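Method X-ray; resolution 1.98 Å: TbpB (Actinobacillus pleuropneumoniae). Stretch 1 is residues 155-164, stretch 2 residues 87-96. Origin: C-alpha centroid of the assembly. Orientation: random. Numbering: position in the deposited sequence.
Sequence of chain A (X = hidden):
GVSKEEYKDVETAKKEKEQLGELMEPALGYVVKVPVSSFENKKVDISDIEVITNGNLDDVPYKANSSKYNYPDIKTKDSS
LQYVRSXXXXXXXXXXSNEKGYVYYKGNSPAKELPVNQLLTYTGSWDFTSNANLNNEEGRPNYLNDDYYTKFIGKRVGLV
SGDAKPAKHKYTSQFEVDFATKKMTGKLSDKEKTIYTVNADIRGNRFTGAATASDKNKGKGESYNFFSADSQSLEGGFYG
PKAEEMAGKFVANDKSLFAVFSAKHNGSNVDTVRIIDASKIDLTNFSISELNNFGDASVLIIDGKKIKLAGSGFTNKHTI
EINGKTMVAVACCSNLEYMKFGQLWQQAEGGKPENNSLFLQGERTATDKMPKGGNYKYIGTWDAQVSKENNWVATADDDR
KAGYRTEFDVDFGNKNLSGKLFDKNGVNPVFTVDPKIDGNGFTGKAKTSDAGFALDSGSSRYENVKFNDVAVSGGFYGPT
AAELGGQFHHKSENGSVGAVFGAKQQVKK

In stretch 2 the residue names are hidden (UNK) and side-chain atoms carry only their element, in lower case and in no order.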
# COMPACT_ATOMS: atom_id res chain seq x y z
N LYS A 155 32.19 -15.37 8.29
CA LYS A 155 32.81 -15.41 9.62
C LYS A 155 32.83 -14.07 10.28
O LYS A 155 31.89 -13.72 10.99
CB LYS A 155 34.20 -16.10 9.61
CG LYS A 155 34.11 -17.54 9.18
CD LYS A 155 35.42 -18.27 9.49
CE LYS A 155 35.24 -19.69 9.96
NZ LYS A 155 36.54 -20.25 10.45
N ARG A 156 33.86 -13.26 10.02
CA ARG A 156 33.85 -11.92 10.54
C ARG A 156 32.81 -11.01 9.86
O ARG A 156 32.29 -10.07 10.47
CB ARG A 156 35.23 -11.27 10.42
CG ARG A 156 35.31 -9.98 11.21
CD ARG A 156 36.76 -9.38 11.10
NE ARG A 156 37.07 -8.79 9.78
CZ ARG A 156 36.63 -7.61 9.34
NH1 ARG A 156 37.00 -7.24 8.15
NH2 ARG A 156 35.83 -6.80 10.05
N VAL A 157 32.51 -11.32 8.60
CA VAL A 157 31.62 -10.47 7.78
C VAL A 157 30.53 -11.33 7.13
O VAL A 157 30.83 -12.38 6.54
CB VAL A 157 32.42 -9.77 6.67
CG1 VAL A 157 31.49 -8.96 5.73
CG2 VAL A 157 33.50 -8.86 7.26
N GLY A 158 29.29 -10.88 7.18
CA GLY A 158 28.20 -11.67 6.59
C GLY A 158 28.52 -11.96 5.13
O GLY A 158 29.06 -11.09 4.44
N LEU A 159 28.19 -13.17 4.68
CA LEU A 159 28.22 -13.50 3.26
C LEU A 159 27.04 -12.86 2.51
O LEU A 159 25.89 -13.04 2.93
CB LEU A 159 28.12 -15.00 3.08
CG LEU A 159 27.93 -15.54 1.64
CD1 LEU A 159 29.13 -15.20 0.75
CD2 LEU A 159 27.73 -17.04 1.67
N VAL A 160 27.33 -12.17 1.40
CA VAL A 160 26.30 -11.55 0.56
C VAL A 160 26.19 -12.29 -0.78
O VAL A 160 27.21 -12.77 -1.28
CB VAL A 160 26.62 -10.07 0.28
CG1 VAL A 160 25.40 -9.31 -0.28
CG2 VAL A 160 27.05 -9.35 1.60
N SER A 161 24.99 -12.38 -1.36
CA SER A 161 24.83 -12.98 -2.70
C SER A 161 25.80 -12.33 -3.71
O SER A 161 26.31 -13.00 -4.61
CB SER A 161 23.39 -12.81 -3.23
OG SER A 161 22.96 -11.46 -2.98
N GLY A 162 26.07 -11.04 -3.53
CA GLY A 162 26.99 -10.30 -4.40
C GLY A 162 28.45 -10.67 -4.24
O GLY A 162 29.29 -10.30 -5.06
N ASP A 163 28.76 -11.46 -3.22
CA ASP A 163 30.10 -12.08 -3.14
C ASP A 163 30.28 -13.29 -4.05
O ASP A 163 31.41 -13.75 -4.22
CB ASP A 163 30.43 -12.48 -1.67
CG ASP A 163 30.49 -11.26 -0.74
OD1 ASP A 163 31.07 -10.22 -1.15
OD2 ASP A 163 29.97 -11.35 0.42
N ALA A 164 29.19 -13.86 -4.60
CA ALA A 164 29.31 -15.17 -5.25
C ALA A 164 29.83 -15.00 -6.69
O ALA A 164 29.46 -14.05 -7.38
CB ALA A 164 27.94 -15.92 -5.26
N UNK A 87 18.21 -5.99 -4.44
CA UNK A 87 19.65 -6.20 -4.73
C UNK A 87 20.51 -5.88 -3.53
O UNK A 87 20.11 -6.10 -2.37
N UNK A 88 21.70 -5.39 -3.80
CA UNK A 88 22.65 -5.11 -2.74
C UNK A 88 23.48 -3.89 -3.13
O UNK A 88 23.51 -3.50 -4.31
c UNK A 88 25.75 -6.80 -5.67
o UNK A 88 25.71 -8.52 -7.32
c UNK A 88 24.16 -6.91 -3.80
c UNK A 88 23.56 -6.34 -2.51
c UNK A 88 24.15 -8.62 -5.58
c UNK A 88 23.62 -8.07 -4.38
c UNK A 88 25.24 -6.28 -4.46
c UNK A 88 25.21 -7.98 -6.19
N UNK A 89 24.15 -3.31 -2.14
CA UNK A 89 25.06 -2.19 -2.30
C UNK A 89 26.21 -2.63 -1.39
O UNK A 89 26.09 -2.58 -0.18
c UNK A 89 24.42 -0.85 -1.78
c UNK A 89 23.24 -0.46 -2.61
c UNK A 89 25.45 0.33 -1.74
N UNK A 90 27.29 -3.15 -1.97
CA UNK A 90 28.38 -3.68 -1.13
C UNK A 90 29.77 -3.25 -1.59
O UNK A 90 29.95 -2.75 -2.72
c UNK A 90 28.37 -5.21 -1.03
c UNK A 90 27.03 -5.75 -0.39
c UNK A 90 28.73 -7.45 -2.43
c UNK A 90 28.68 -5.86 -2.40
N UNK A 91 30.74 -3.41 -0.70
CA UNK A 91 32.15 -3.29 -1.08
C UNK A 91 32.59 -4.64 -1.56
O UNK A 91 32.64 -5.60 -0.77
c UNK A 91 34.38 -2.37 -0.24
o UNK A 91 34.86 -2.72 -1.33
o UNK A 91 34.97 -1.59 0.55
c UNK A 91 32.99 -2.87 0.15
N UNK A 92 32.90 -4.75 -2.85
CA UNK A 92 33.40 -6.03 -3.39
C UNK A 92 34.87 -6.33 -3.11
O UNK A 92 35.39 -7.37 -3.50
N UNK A 93 35.55 -5.42 -2.43
CA UNK A 93 36.94 -5.66 -1.99
C UNK A 93 37.00 -5.17 -0.54
O UNK A 93 37.82 -4.31 -0.15
c UNK A 93 37.93 -4.90 -2.91
c UNK A 93 38.16 -5.60 -4.25
c UNK A 93 39.01 -4.75 -5.23
o UNK A 93 39.67 -3.80 -4.80
o UNK A 93 38.99 -5.02 -6.43
N UNK A 94 36.11 -5.76 0.25
CA UNK A 94 35.93 -5.32 1.62
C UNK A 94 37.17 -5.68 2.47
O UNK A 94 37.73 -6.76 2.33
c UNK A 94 34.47 -5.72 3.63
c UNK A 94 34.62 -6.50 4.72
n UNK A 94 34.08 -4.48 4.09
n UNK A 94 34.28 -5.73 5.80
c UNK A 94 34.69 -6.01 2.19
c UNK A 94 33.96 -4.53 5.40
N UNK A 95 37.57 -4.76 3.35
CA UNK A 95 38.78 -4.93 4.16
C UNK A 95 38.60 -4.07 5.40
O UNK A 95 38.05 -2.96 5.31
o UNK A 95 41.22 -4.86 4.08
c UNK A 95 40.02 -4.42 3.41
N UNK A 96 39.07 -4.57 6.53
CA UNK A 96 39.14 -3.76 7.74
C UNK A 96 37.76 -3.56 8.37
O UNK A 96 36.78 -4.27 8.07
O HOH W 1 33.45 -9.91 -2.42
O HOH W 2 34.17 -4.96 8.74

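Position 87 has backbone atoms alone and touches nothing on stretch 1. Its phi/psi of 161/-148 would jam a CB against the carbonyl oxygen of the preceding residue, hence Gly 87.

Position 88 carries one carbon, then a ring of six carbons bearing one oxygen, and one face of the ring lies over Gly 162 CA: tyrosine. That CA lies 3.7 Å from the centroid of the Tyr 88 ring, 25° off the normal, in a CH-pi contact. The fit depends on glycine, since an ideal CB on Gly 162 would come within 2.7 Å of Tyr 88 CZ.

Position 89 has three carbons, one carrying the other two, which identifies valine. Val 89 points away from stretch 1, as alternation along a strand predicts, and its branched apolar side chain suits a buried strand position.

Position 90 has four carbons, forked at the first, with one arm two carbons long; they reach Val 160, Gly 162 and Asp 163. This is isoleucine. Pointing toward stretch 1, Ile 90 brings CG2 to 3.9 Å from Val 160 CG1, while its longer arm carries CD1 to 3.7 Å from Gly 162 C and 3.8 Å from Asp 163 OD1.

Position 91 has two carbons, the second bearing two oxygens, so it is aspartate. Asp 91 points away; its OD1 accepts a hydrogen bond from N of residue 93 at 3.0 Å, tying down the turn after the strand.

Position 92 has no side-chain atoms and is glycine, although there is room for a CB. Gly 92 O receives a weak hydrogen bond from water 1, which also donates to Asp 163 OD1.

Position 93 has three carbons, the third carrying two oxygens: glutamate. Glu 93 is exposed and points away, a setting that suits a charged carboxylate.

Position 94 has one carbon and a five-membered ring of three carbons and two nitrogens, one nitrogen meeting Val 157: histidine. The ring suits both neighbours: His 94 NE2 packs 3.5 Å from Val 157 CG2 and also hydrogen-bonds to water 2, shared with Arg 156 NH2.

Position 95 has one carbon and one oxygen: serine. Ser 95 is exposed and points away, as suits a small polar side chain.

Position 96 lacks a side chain, its backbone O meets Arg 156, and its phi of 74° favours glycine. Gly 96 O accepts a hydrogen bond from Arg 156 NH1 at 3.0 Å and a weak one from Arg 156 NH2 at 3.4 Å.

The contact thus joins two modes. Tyr 88 and Ile 90 pack against Val 160 and the 3-10 segment; farther along, Arg 156 and water 2 secure the loop through polar bonds.

Stretch 2, residues 87-96: GYVIDGEHSG
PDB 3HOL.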